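Local coordinates for Arf-GAP with coiled-coil, ANK repeat and PH domain-containing protein 2 (Homo sapiens, PDB 6IF3) that acts as a GTPase-activating protein for the small GTPase ARF6 and, through its ankyrin repeats, interacts with RAB35, at residues A[43-48]-A[74-79]; A[52-57]-A[86-91]; A[80-85]-A[92-97]; A[113-118]-A[128-133]. All blocks are in the same frame, centred on the assembly; numbering follows the deposited sequence. Where two conformers were deposited one is given.

Interaction 1: residues A[43-48]-A[74-79]; sequences ENKATP and RDVQGR
The two amides of Asn-44 and Gln-77 meet with their planes 73° apart. Gln-77 NE2 donates to Asn-44 OD1 over 3.3 Å, and the acceptor lies close to the Gln-77 amide plane. NE2 approaches from above the Asn-44 carbonyl plane, 52° out of it. A bend at chi2 (82°) turns Gln-77 CD toward Asn-44, and OE1 comes within 3.6 Å of Asn-44 CB. An alanine in place of Gln-77 would probably leave Asn-44 OD1 without this donor and its amide freer to turn. The backbones are joined separately, by Val-76 N donating to Asn-44 O at 2.9 Å. Beside this bond, Val-76 CB and Lys-45 CB pack 4.2 Å apart. A water donates to both Lys-45 O and Arg-74 O, adding a water-mediated bridge between the loops. Within 74-79 a type I turn from Asp-75 to Gly-78 is held by Gly-78 N to Asp-75 O. The Asp-75 carboxylate braces it, since OD1 accepts from Arg-79 N at 2.9 Å from above its plane, while OD2 is bound by His-84 NE2. Asp-75 CB itself packs 3.2 Å from Asn-44 O. Loops docked side by side just ahead of the helices, with Thr-47 capping helix 48-55, are characteristic of the hairpin loops between successive ankyrin repeats.

Interaction 2: residues A[52-57]-A[86-91]; sequences AVLGGS and TVLGHT
At the turn that links the two helices of the second ankyrin repeat, the His-90 ring reaches the end of helix 48-55 in the repeat before and meets Val-53 O with its edge. The carbonyl oxygen lies in the ring plane, 3.0 Å from His-90 CE1 and 3.1 Å from His-90 ND1. The clear hydrogen bond of ND1 runs to Gln-93 OE1, a residue of the next helix of the same repeat. Val-53 O accepts from Gly-56 N within its own segment, so the ring sits against a carbonyl already engaged in closing its own helix. One face of the imidazole is covered by Leu-88 CB, 3.6 Å above its centre, while the ring edge meets the helix end. Further along the same side chain, Leu-88 CD1 touches Leu-54 CD2 at 3.6 Å, the branches crossing at a slant. Gly-56 CA lies 3.8 Å from His-90 CE1. Its positive phi (87°) would press a CB against the preceding carbonyl oxygen, so glycine suits the site. Gly-89 ends its helix in a Schellman motif, and His-90 follows as the centre of an inverse gamma turn. An inter-helix turn stacked against the first helix of the preceding repeat is the arrangement of ankyrin repeats.

Interaction 3: residues A[80-85]-A[92-97]; sequences GPLHHA and GQVCLF
Phe-97 leaves helix 91-99 with CB directed at helix 81-88 and, with chi1 at -66°, CG anti to its own carbonyl carbon. From there the ring lies between the helices. CD2 comes first, 3.9 Å from Leu-82 CA and equally near Leu-82 N. CE2 goes deeper, meeting Pro-81 CB at 3.6 Å and, obliquely, Ala-85 CB at 4.2 Å. CZ, at the tip, again faces Pro-81 CB. That methylene makes a CH-pi contact over the ring face, 29° off the normal, while Gln-93 O lies over the opposite face toward the rim. The ring is thus sandwiched between a proline of one helix and a backbone carbonyl of its own. Next to it Val-94 splits its branches: CG1 meets Leu-82 CD1 at 4.0 Å and CG2 meets Ala-85 CB at 3.9 Å. An alanine at Phe-97 would probably open a gap between the helices and leave Pro-81 without its aromatic partner. Val-53 and Cys-61 of the preceding repeat also touch Phe-97, extending this core across the repeat boundary. The short helical segments run antiparallel at 156°, their axes 9.0 Å apart, the helix-turn-helix of an ankyrin repeat.

Interaction 4: residues A[113-118]-A[128-133]; sequences DPLSIA and TLLRLA
Leu-115 and Arg-131 cross at about a right angle, the leucine fork set against the arginine near its NE. Leu-115 CD1 lies 3.8 Å from Arg-131 NE and approaches the guanidinium obliquely, whereas CD2, at 3.9 Å from the same NE, stands in plane at its edge. CG of Leu-115 is anti to its backbone N (chi1 -180°), which sets CG on the side of helix 124-141. Arg-131 was deposited in two conformers, so the finer geometry of this pair is less certain; its NH1 bonds to the backbone of a chain of another protein. Leu-130 points the other way across the contact: its CD1 presses on the backbone of helix 114-120, 3.6 Å from Leu-115 CA, and also touches Pro-114 CB and Ala-118 CB, each 4.0 Å away. This is the helix pair of the third ankyrin repeat, the short axes antiparallel at 146° and 10.0 Å apart at closest approach, and Pro-114 begins the first helix as Pro-81 does in the repeat before. Asp-113 caps that helix, its OD1 accepting from Ser-116 N at 2.8 Å nearly along the C-O axis. Ser-116 OG returns a bond of 2.9 Å to Asp-113 O, an oxygen that also receives Ile-117 N.

The four contacts follow the ankyrin stack. Interactions 1 and 2 both join the first repeat to the second, at loop and helix-turn levels, with centres 15 Å apart and their segments alternating along the chain. Interactions 3 and 4 pair the helices within the second and third repeats; interaction 3 interleaves with interaction 2, and interaction 4 follows. Interaction 3 lies centrally, about 7 Å from interaction 2 between centres and sharing helix 81-88 with it. It also meets interaction 1 through the bond of Asp-75 to His-84. Its centre is 10 Å from that of interaction 4, where Leu-82 packs on Pro-114. Contacts within and between repeats thus form one solenoid, the part required for RAB35 interaction.

Interaction 1: residues A[43-48]-A[74-79]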
loop_
_atom_site.group_PDB
_atom_site.type_symbol
_atom_site.label_atom_id
_atom_site.label_comp_id
_atom_site.label_asym_id
_atom_site.label_seq_id
_atom_site.Cartn_x
_atom_site.Cartn_y
_atom_site.Cartn_z
ATOM N N GLU A 43 -26.912 -22.608 2.657
ATOM C CA GLU A 43 -26.393 -21.356 3.190
ATOM C C GLU A 43 -25.410 -20.747 2.189
ATOM O O GLU A 43 -24.216 -20.577 2.463
ATOM C CB GLU A 43 -25.729 -21.568 4.559
ATOM C CG GLU A 43 -26.732 -22.085 5.613
ATOM C CD GLU A 43 -26.161 -22.169 7.035
ATOM O OE1 GLU A 43 -26.892 -22.703 7.892
ATOM O OE2 GLU A 43 -25.051 -21.666 7.270
ATOM N N ASN A 44 -25.960 -20.427 1.013
ATOM C CA ASN A 44 -25.243 -19.673 -0.020
ATOM C C ASN A 44 -23.969 -20.328 -0.522
ATOM O O ASN A 44 -23.062 -19.639 -0.992
ATOM C CB ASN A 44 -24.908 -18.261 0.492
ATOM C CG ASN A 44 -26.160 -17.486 0.867
ATOM O OD1 ASN A 44 -26.967 -17.162 0.001
ATOM N ND2 ASN A 44 -26.324 -17.196 2.158
ATOM N N LYS A 45 -23.902 -21.652 -0.440
ATOM C CA LYS A 45 -22.693 -22.387 -0.823
ATOM C C LYS A 45 -21.444 -21.895 -0.101
ATOM O O LYS A 45 -20.314 -22.013 -0.577
ATOM C CB LYS A 45 -22.507 -22.337 -2.347
ATOM C CG LYS A 45 -23.668 -23.049 -3.039
ATOM C CD LYS A 45 -23.367 -23.427 -4.476
ATOM C CE LYS A 45 -24.452 -24.355 -5.039
ATOM N NZ LYS A 45 -24.477 -25.702 -4.395
ATOM N N ALA A 46 -21.631 -21.409 1.121
ATOM C CA ALA A 46 -20.474 -21.066 1.925
ATOM C C ALA A 46 -19.713 -22.328 2.354
ATOM O O ALA A 46 -20.255 -23.446 2.360
ATOM C CB ALA A 46 -20.900 -20.230 3.173
ATOM N N THR A 47 -18.467 -22.107 2.748
ATOM C CA THR A 47 -17.485 -23.147 2.951
ATOM C C THR A 47 -16.929 -23.124 4.370
ATOM O O THR A 47 -17.111 -22.148 5.095
ATOM C CB THR A 47 -16.297 -22.952 2.019
ATOM O OG1 THR A 47 -15.749 -21.640 2.302
ATOM C CG2 THR A 47 -16.706 -23.033 0.550
ATOM N N PRO A 48 -16.205 -24.176 4.750
ATOM C CA PRO A 48 -15.499 -24.120 6.039
ATOM C C PRO A 48 -14.565 -22.930 6.142
ATOM O O PRO A 48 -14.555 -22.317 7.218
ATOM C CB PRO A 48 -14.740 -25.479 6.081
ATOM C CG PRO A 48 -15.688 -26.419 5.283
ATOM C CD PRO A 48 -16.164 -25.529 4.152
ATOM N N ARG A 74 -15.270 -19.591 -3.831
ATOM C CA ARG A 74 -16.297 -18.577 -3.583
ATOM C C ARG A 74 -17.627 -19.138 -3.135
ATOM O O ARG A 74 -18.016 -20.261 -3.537
ATOM C CB ARG A 74 -16.544 -17.762 -4.873
ATOM C CG ARG A 74 -15.272 -17.232 -5.547
ATOM C CD ARG A 74 -15.583 -16.840 -6.952
ATOM N NE ARG A 74 -14.456 -16.402 -7.773
ATOM C CZ ARG A 74 -14.317 -15.155 -8.231
ATOM N NH1 ARG A 74 -15.204 -14.242 -7.871
ATOM N NH2 ARG A 74 -13.324 -14.830 -9.069
ATOM N N ASP A 75 -18.366 -18.326 -2.374
ATOM C CA ASP A 75 -19.796 -18.616 -2.155
ATOM C C ASP A 75 -20.609 -18.275 -3.414
ATOM O O ASP A 75 -20.043 -17.864 -4.457
ATOM C CB ASP A 75 -20.349 -17.883 -0.921
ATOM C CG ASP A 75 -20.287 -16.368 -1.032
ATOM O OD1 ASP A 75 -20.294 -15.833 -2.157
ATOM O OD2 ASP A 75 -20.297 -15.705 0.043
ATOM N N VAL A 76 -21.930 -18.462 -3.346
ATOM C CA VAL A 76 -22.738 -18.338 -4.540
ATOM C C VAL A 76 -22.864 -16.882 -5.018
ATOM O O VAL A 76 -23.253 -16.652 -6.163
ATOM C CB VAL A 76 -24.133 -19.011 -4.316
ATOM C CG1 VAL A 76 -25.097 -18.126 -3.554
ATOM C CG2 VAL A 76 -24.760 -19.488 -5.656
ATOM N N GLN A 77 -22.469 -15.932 -4.160
ATOM C CA GLN A 77 -22.414 -14.515 -4.536
ATOM C C GLN A 77 -21.052 -14.142 -5.121
ATOM O O GLN A 77 -20.788 -12.962 -5.384
ATOM C CB GLN A 77 -22.717 -13.628 -3.318
ATOM C CG GLN A 77 -24.226 -13.563 -2.983
ATOM C CD GLN A 77 -24.706 -14.752 -2.168
ATOM O OE1 GLN A 77 -23.946 -15.328 -1.386
ATOM N NE2 GLN A 77 -25.988 -15.121 -2.343
ATOM N N GLY A 78 -20.211 -15.158 -5.316
ATOM C CA GLY A 78 -18.882 -14.994 -5.902
ATOM C C GLY A 78 -17.832 -14.455 -4.953
ATOM O O GLY A 78 -16.776 -13.956 -5.406
ATOM N N ARG A 79 -18.098 -14.557 -3.650
ATOM C CA ARG A 79 -17.225 -13.981 -2.630
ATOM C C ARG A 79 -16.382 -15.059 -1.983
ATOM O O ARG A 79 -16.953 -15.987 -1.389
ATOM C CB ARG A 79 -18.058 -13.271 -1.559
ATOM C CG ARG A 79 -18.884 -12.114 -2.121
ATOM C CD ARG A 79 -19.994 -11.695 -1.183
ATOM N NE ARG A 79 -20.660 -10.508 -1.711
ATOM C CZ ARG A 79 -21.914 -10.159 -1.459
ATOM N NH1 ARG A 79 -22.678 -10.929 -0.686
ATOM N NH2 ARG A 79 -22.409 -9.038 -1.990
HETATM O O HOH W 1 -18.449 -22.807 -2.584
#

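Interaction 2: residues A[52-57]-A[86-91]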
loop_
_atom_site.group_PDB
_atom_site.type_symbol
_atom_site.label_atom_id
_atom_site.label_comp_id
_atom_site.label_asym_id
_atom_site.label_seq_id
_atom_site.Cartn_x
_atom_site.Cartn_y
_atom_site.Cartn_z
ATOM N N ALA A 52 -14.595 -19.985 8.849
ATOM C CA ALA A 52 -13.428 -19.656 9.690
ATOM C C ALA A 52 -13.202 -18.159 9.700
ATOM O O ALA A 52 -12.888 -17.560 10.743
ATOM C CB ALA A 52 -12.192 -20.370 9.198
ATOM N N VAL A 53 -13.412 -17.544 8.543
ATOM C CA VAL A 53 -13.268 -16.082 8.438
ATOM C C VAL A 53 -14.322 -15.402 9.318
ATOM O O VAL A 53 -14.012 -14.549 10.175
ATOM C CB VAL A 53 -13.401 -15.623 6.980
ATOM C CG1 VAL A 53 -13.557 -14.064 6.929
ATOM C CG2 VAL A 53 -12.182 -16.098 6.172
ATOM N N LEU A 54 -15.575 -15.796 9.140
ATOM C CA LEU A 54 -16.671 -15.199 9.914
ATOM C C LEU A 54 -16.489 -15.369 11.426
ATOM O O LEU A 54 -16.894 -14.489 12.214
ATOM C CB LEU A 54 -18.008 -15.805 9.500
ATOM C CG LEU A 54 -18.468 -15.588 8.046
ATOM C CD1 LEU A 54 -19.761 -16.345 7.780
ATOM C CD2 LEU A 54 -18.664 -14.121 7.732
ATOM N N GLY A 55 -15.917 -16.515 11.828
ATOM C CA GLY A 55 -15.689 -16.814 13.244
ATOM C C GLY A 55 -14.566 -15.992 13.863
ATOM O O GLY A 55 -14.454 -15.878 15.092
ATOM N N GLY A 56 -13.740 -15.427 12.992
ATOM C CA GLY A 56 -12.676 -14.517 13.402
ATOM C C GLY A 56 -11.315 -15.075 13.792
ATOM O O GLY A 56 -10.410 -14.313 14.107
ATOM N N SER A 57 -11.156 -16.392 13.762
ATOM C CA SER A 57 -9.938 -17.041 14.208
ATOM C C SER A 57 -8.921 -17.180 13.083
ATOM O O SER A 57 -9.225 -17.698 12.008
ATOM C CB SER A 57 -10.261 -18.426 14.775
ATOM O OG SER A 57 -9.073 -19.136 15.081
ATOM N N THR A 86 -11.937 -9.032 4.225
ATOM C CA THR A 86 -11.843 -7.591 3.971
ATOM C C THR A 86 -13.076 -6.856 4.480
ATOM O O THR A 86 -12.972 -5.841 5.159
ATOM C CB THR A 86 -11.633 -7.324 2.474
ATOM O OG1 THR A 86 -10.396 -7.926 2.092
ATOM C CG2 THR A 86 -11.554 -5.799 2.173
ATOM N N VAL A 87 -14.263 -7.339 4.120
ATOM C CA VAL A 87 -15.510 -6.740 4.585
ATOM C C VAL A 87 -15.579 -6.672 6.118
ATOM O O VAL A 87 -15.967 -5.645 6.669
ATOM C CB VAL A 87 -16.707 -7.530 4.045
ATOM C CG1 VAL A 87 -18.004 -7.075 4.711
ATOM C CG2 VAL A 87 -16.781 -7.338 2.506
ATOM N N LEU A 88 -15.132 -7.733 6.802
ATOM C CA LEU A 88 -15.242 -7.754 8.270
ATOM C C LEU A 88 -14.090 -7.020 8.980
ATOM O O LEU A 88 -14.141 -6.827 10.196
ATOM C CB LEU A 88 -15.323 -9.190 8.762
ATOM C CG LEU A 88 -16.584 -9.902 8.266
ATOM C CD1 LEU A 88 -16.547 -11.332 8.739
ATOM C CD2 LEU A 88 -17.858 -9.240 8.778
ATOM N N GLY A 89 -13.070 -6.588 8.227
ATOM C CA GLY A 89 -11.951 -5.838 8.809
ATOM C C GLY A 89 -10.952 -6.755 9.497
ATOM O O GLY A 89 -10.203 -6.334 10.377
ATOM N N HIS A 90 -10.952 -8.027 9.101
ATOM C CA HIS A 90 -10.028 -9.013 9.677
ATOM C C HIS A 90 -8.636 -8.944 9.061
ATOM O O HIS A 90 -8.252 -9.751 8.178
ATOM C CB HIS A 90 -10.609 -10.412 9.513
ATOM C CG HIS A 90 -11.846 -10.624 10.316
ATOM N ND1 HIS A 90 -12.599 -11.782 10.245
ATOM C CD2 HIS A 90 -12.470 -9.827 11.220
ATOM C CE1 HIS A 90 -13.620 -11.692 11.079
ATOM N NE2 HIS A 90 -13.572 -10.514 11.678
ATOM N N THR A 91 -7.871 -7.966 9.538
ATOM C CA THR A 91 -6.562 -7.656 8.973
ATOM C C THR A 91 -5.603 -8.855 8.977
ATOM O O THR A 91 -4.911 -9.115 7.982
ATOM C CB THR A 91 -5.922 -6.501 9.730
ATOM O OG1 THR A 91 -6.846 -5.392 9.811
ATOM C CG2 THR A 91 -4.676 -6.039 9.002
#

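Interaction 3: residues A[80-85]-A[92-97]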
loop_
_atom_site.group_PDB
_atom_site.type_symbol
_atom_site.label_atom_id
_atom_site.label_comp_id
_atom_site.label_asym_id
_atom_site.label_seq_id
_atom_site.Cartn_x
_atom_site.Cartn_y
_atom_site.Cartn_z
ATOM N N GLY A 80 -15.052 -14.931 -2.045
ATOM C CA GLY A 80 -14.148 -15.870 -1.400
ATOM C C GLY A 80 -13.724 -15.407 -0.022
ATOM O O GLY A 80 -14.203 -14.406 0.465
ATOM N N PRO A 81 -12.862 -16.179 0.635
ATOM C CA PRO A 81 -12.354 -15.894 1.979
ATOM C C PRO A 81 -11.747 -14.491 2.056
ATOM O O PRO A 81 -12.022 -13.780 3.032
ATOM C CB PRO A 81 -11.302 -16.985 2.186
ATOM C CG PRO A 81 -11.875 -18.176 1.402
ATOM C CD PRO A 81 -12.462 -17.522 0.163
ATOM N N LEU A 82 -10.959 -14.090 1.071
ATOM C CA LEU A 82 -10.363 -12.767 1.157
ATOM C C LEU A 82 -11.407 -11.646 1.105
ATOM O O LEU A 82 -11.292 -10.671 1.836
ATOM C CB LEU A 82 -9.330 -12.583 0.040
ATOM C CG LEU A 82 -8.632 -11.214 -0.025
ATOM C CD1 LEU A 82 -7.903 -10.822 1.248
ATOM C CD2 LEU A 82 -7.679 -11.171 -1.254
ATOM N N HIS A 83 -12.415 -11.765 0.251
ATOM C CA HIS A 83 -13.533 -10.797 0.222
ATOM C C HIS A 83 -14.159 -10.658 1.604
ATOM O O HIS A 83 -14.318 -9.564 2.141
ATOM C CB HIS A 83 -14.646 -11.223 -0.768
ATOM C CG HIS A 83 -15.923 -10.428 -0.612
ATOM N ND1 HIS A 83 -16.284 -9.410 -1.468
ATOM C CD2 HIS A 83 -16.915 -10.508 0.310
ATOM C CE1 HIS A 83 -17.439 -8.895 -1.084
ATOM N NE2 HIS A 83 -17.842 -9.542 -0.002
ATOM N N HIS A 84 -14.519 -11.779 2.204
ATOM C CA HIS A 84 -15.178 -11.716 3.495
ATOM C C HIS A 84 -14.299 -11.169 4.604
ATOM O O HIS A 84 -14.787 -10.418 5.463
ATOM C CB HIS A 84 -15.697 -13.130 3.892
ATOM C CG HIS A 84 -16.868 -13.577 3.074
ATOM N ND1 HIS A 84 -18.115 -12.989 3.178
ATOM C CD2 HIS A 84 -16.981 -14.546 2.131
ATOM C CE1 HIS A 84 -18.947 -13.589 2.346
ATOM N NE2 HIS A 84 -18.286 -14.530 1.701
ATOM N N ALA A 85 -13.015 -11.532 4.602
ATOM C CA ALA A 85 -12.112 -11.014 5.622
ATOM C C ALA A 85 -11.955 -9.500 5.480
ATOM O O ALA A 85 -11.857 -8.764 6.473
ATOM C CB ALA A 85 -10.773 -11.678 5.527
ATOM N N GLY A 92 -5.598 -9.613 10.064
ATOM C CA GLY A 92 -4.689 -10.755 10.155
ATOM C C GLY A 92 -5.031 -11.836 9.132
ATOM O O GLY A 92 -4.122 -12.397 8.507
ATOM N N GLN A 93 -6.315 -12.117 8.965
ATOM C CA GLN A 93 -6.739 -13.071 7.952
ATOM C C GLN A 93 -6.420 -12.578 6.550
ATOM O O GLN A 93 -6.039 -13.374 5.699
ATOM C CB GLN A 93 -8.235 -13.385 8.074
ATOM C CG GLN A 93 -8.584 -14.139 9.350
ATOM C CD GLN A 93 -10.094 -14.271 9.542
ATOM O OE1 GLN A 93 -10.879 -13.630 8.845
ATOM N NE2 GLN A 93 -10.493 -15.113 10.492
ATOM N N VAL A 94 -6.562 -11.274 6.296
ATOM C CA VAL A 94 -6.173 -10.709 4.985
ATOM C C VAL A 94 -4.675 -10.981 4.728
ATOM O O VAL A 94 -4.263 -11.423 3.657
ATOM C CB VAL A 94 -6.483 -9.190 4.923
ATOM C CG1 VAL A 94 -5.806 -8.519 3.702
ATOM C CG2 VAL A 94 -8.007 -8.984 4.862
ATOM N N CYS A 95 -3.840 -10.747 5.732
ATOM C CA CYS A 95 -2.417 -10.958 5.578
ATOM C C CYS A 95 -2.099 -12.432 5.264
ATOM O O CYS A 95 -1.346 -12.716 4.343
ATOM C CB CYS A 95 -1.680 -10.510 6.838
ATOM S SG CYS A 95 0.079 -10.511 6.658
ATOM N N LEU A 96 -2.707 -13.341 6.018
ATOM C CA LEU A 96 -2.520 -14.780 5.794
ATOM C C LEU A 96 -2.917 -15.191 4.370
ATOM O O LEU A 96 -2.155 -15.833 3.657
ATOM C CB LEU A 96 -3.336 -15.548 6.817
ATOM C CG LEU A 96 -3.381 -17.061 6.525
ATOM C CD1 LEU A 96 -2.061 -17.732 6.780
ATOM C CD2 LEU A 96 -4.514 -17.689 7.345
ATOM N N PHE A 97 -4.095 -14.765 3.957
ATOM C CA PHE A 97 -4.582 -15.139 2.632
ATOM C C PHE A 97 -3.696 -14.574 1.538
ATOM O O PHE A 97 -3.416 -15.271 0.568
ATOM C CB PHE A 97 -6.038 -14.683 2.432
ATOM C CG PHE A 97 -7.013 -15.385 3.328
ATOM C CD1 PHE A 97 -6.754 -16.673 3.808
ATOM C CD2 PHE A 97 -8.193 -14.759 3.715
ATOM C CE1 PHE A 97 -7.661 -17.316 4.659
ATOM C CE2 PHE A 97 -9.105 -15.377 4.561
ATOM C CZ PHE A 97 -8.850 -16.653 5.039
#

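Interaction 4: residues A[113-118]-A[128-133]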
loop_
_atom_site.group_PDB
_atom_site.type_symbol
_atom_site.label_atom_id
_atom_site.label_comp_id
_atom_site.label_asym_id
_atom_site.label_seq_id
_atom_site.Cartn_x
_atom_site.Cartn_y
_atom_site.Cartn_z
ATOM N N ASP A 113 -13.992 -5.853 -5.912
ATOM C CA ASP A 113 -12.823 -6.577 -5.424
ATOM C C ASP A 113 -12.452 -6.116 -4.014
ATOM O O ASP A 113 -12.976 -5.106 -3.527
ATOM C CB ASP A 113 -11.611 -6.468 -6.416
ATOM C CG ASP A 113 -11.063 -5.083 -6.598
ATOM O OD1 ASP A 113 -11.333 -4.146 -5.822
ATOM O OD2 ASP A 113 -10.299 -4.949 -7.586
ATOM N N PRO A 114 -11.550 -6.861 -3.354
ATOM C CA PRO A 114 -11.214 -6.510 -1.979
ATOM C C PRO A 114 -10.656 -5.118 -1.843
ATOM O O PRO A 114 -11.004 -4.435 -0.882
ATOM C CB PRO A 114 -10.174 -7.552 -1.611
ATOM C CG PRO A 114 -10.669 -8.779 -2.307
ATOM C CD PRO A 114 -11.126 -8.239 -3.669
ATOM N N LEU A 115 -9.847 -4.689 -2.799
ATOM C CA LEU A 115 -9.282 -3.335 -2.696
ATOM C C LEU A 115 -10.391 -2.267 -2.746
ATOM O O LEU A 115 -10.354 -1.325 -1.946
ATOM C CB LEU A 115 -8.264 -3.046 -3.817
ATOM C CG LEU A 115 -7.628 -1.642 -3.766
ATOM C CD1 LEU A 115 -6.821 -1.429 -2.474
ATOM C CD2 LEU A 115 -6.771 -1.408 -5.032
ATOM N N SER A 116 -11.369 -2.414 -3.631
ATOM C CA SER A 116 -12.422 -1.387 -3.732
ATOM C C SER A 116 -13.179 -1.321 -2.404
ATOM O O SER A 116 -13.556 -0.254 -1.947
ATOM C CB SER A 116 -13.362 -1.660 -4.907
ATOM O OG SER A 116 -14.213 -2.772 -4.672
ATOM N N ILE A 117 -13.403 -2.471 -1.794
ATOM C CA ILE A 117 -14.118 -2.553 -0.517
ATOM C C ILE A 117 -13.315 -1.850 0.585
ATOM O O ILE A 117 -13.852 -0.993 1.301
ATOM C CB ILE A 117 -14.396 -4.023 -0.179
ATOM C CG1 ILE A 117 -15.370 -4.570 -1.214
ATOM C CG2 ILE A 117 -14.945 -4.177 1.247
ATOM C CD1 ILE A 117 -15.549 -6.060 -1.131
ATOM N N ALA A 118 -12.042 -2.203 0.698
ATOM C CA ALA A 118 -11.149 -1.567 1.687
ATOM C C ALA A 118 -10.994 -0.062 1.511
ATOM O O ALA A 118 -10.937 0.664 2.503
ATOM C CB ALA A 118 -9.777 -2.276 1.642
ATOM N N THR A 128 -3.285 -1.001 2.773
ATOM C CA THR A 128 -1.822 -1.117 2.744
ATOM C C THR A 128 -1.359 -2.558 2.423
ATOM O O THR A 128 -0.509 -2.755 1.540
ATOM C CB THR A 128 -1.208 -0.666 4.058
ATOM O OG1 THR A 128 -1.455 0.746 4.213
ATOM C CG2 THR A 128 0.336 -0.913 4.084
ATOM N N LEU A 129 -1.939 -3.553 3.080
ATOM C CA LEU A 129 -1.582 -4.957 2.802
ATOM C C LEU A 129 -1.921 -5.332 1.349
ATOM O O LEU A 129 -1.112 -5.981 0.669
ATOM C CB LEU A 129 -2.306 -5.927 3.745
ATOM C CG LEU A 129 -1.946 -5.779 5.231
ATOM C CD1 LEU A 129 -2.752 -6.832 6.026
ATOM C CD2 LEU A 129 -0.440 -5.962 5.488
ATOM N N LEU A 130 -3.110 -4.953 0.879
ATOM C CA LEU A 130 -3.514 -5.282 -0.491
ATOM C C LEU A 130 -2.589 -4.600 -1.495
ATOM O O LEU A 130 -2.174 -5.240 -2.461
ATOM C CB LEU A 130 -4.974 -4.851 -0.755
ATOM C CG LEU A 130 -6.029 -5.671 -0.008
ATOM C CD1 LEU A 130 -7.420 -5.029 -0.106
ATOM C CD2 LEU A 130 -6.122 -7.081 -0.581
ATOM N N ARG A 131 -2.247 -3.326 -1.272
ATOM C CA ARG A 131 -1.412 -2.606 -2.220
ATOM C C ARG A 131 0.013 -3.130 -2.203
ATOM O O ARG A 131 0.624 -3.252 -3.244
ATOM C CB ARG A 131 -1.428 -1.106 -1.924
ATOM C CG ARG A 131 -2.787 -0.467 -2.170
ATOM C CD ARG A 131 -2.768 0.560 -3.285
ATOM N NE ARG A 131 -4.110 1.020 -3.638
ATOM C CZ ARG A 131 -4.595 2.226 -3.349
ATOM N NH1 ARG A 131 -3.853 3.096 -2.697
ATOM N NH2 ARG A 131 -5.822 2.564 -3.714
ATOM N N LEU A 132 0.540 -3.458 -1.020
ATOM C CA LEU A 132 1.932 -3.958 -0.974
ATOM C C LEU A 132 2.038 -5.371 -1.580
ATOM O O LEU A 132 3.042 -5.717 -2.212
ATOM C CB LEU A 132 2.475 -3.930 0.448
ATOM C CG LEU A 132 2.664 -2.462 0.904
ATOM C CD1 LEU A 132 3.371 -2.424 2.234
ATOM C CD2 LEU A 132 3.394 -1.558 -0.142
ATOM N N ALA A 133 0.975 -6.164 -1.440
ATOM C CA ALA A 133 0.949 -7.461 -2.134
ATOM C C ALA A 133 0.886 -7.292 -3.655
ATOM O O ALA A 133 1.503 -8.074 -4.389
ATOM C CB ALA A 133 -0.218 -8.289 -1.640
#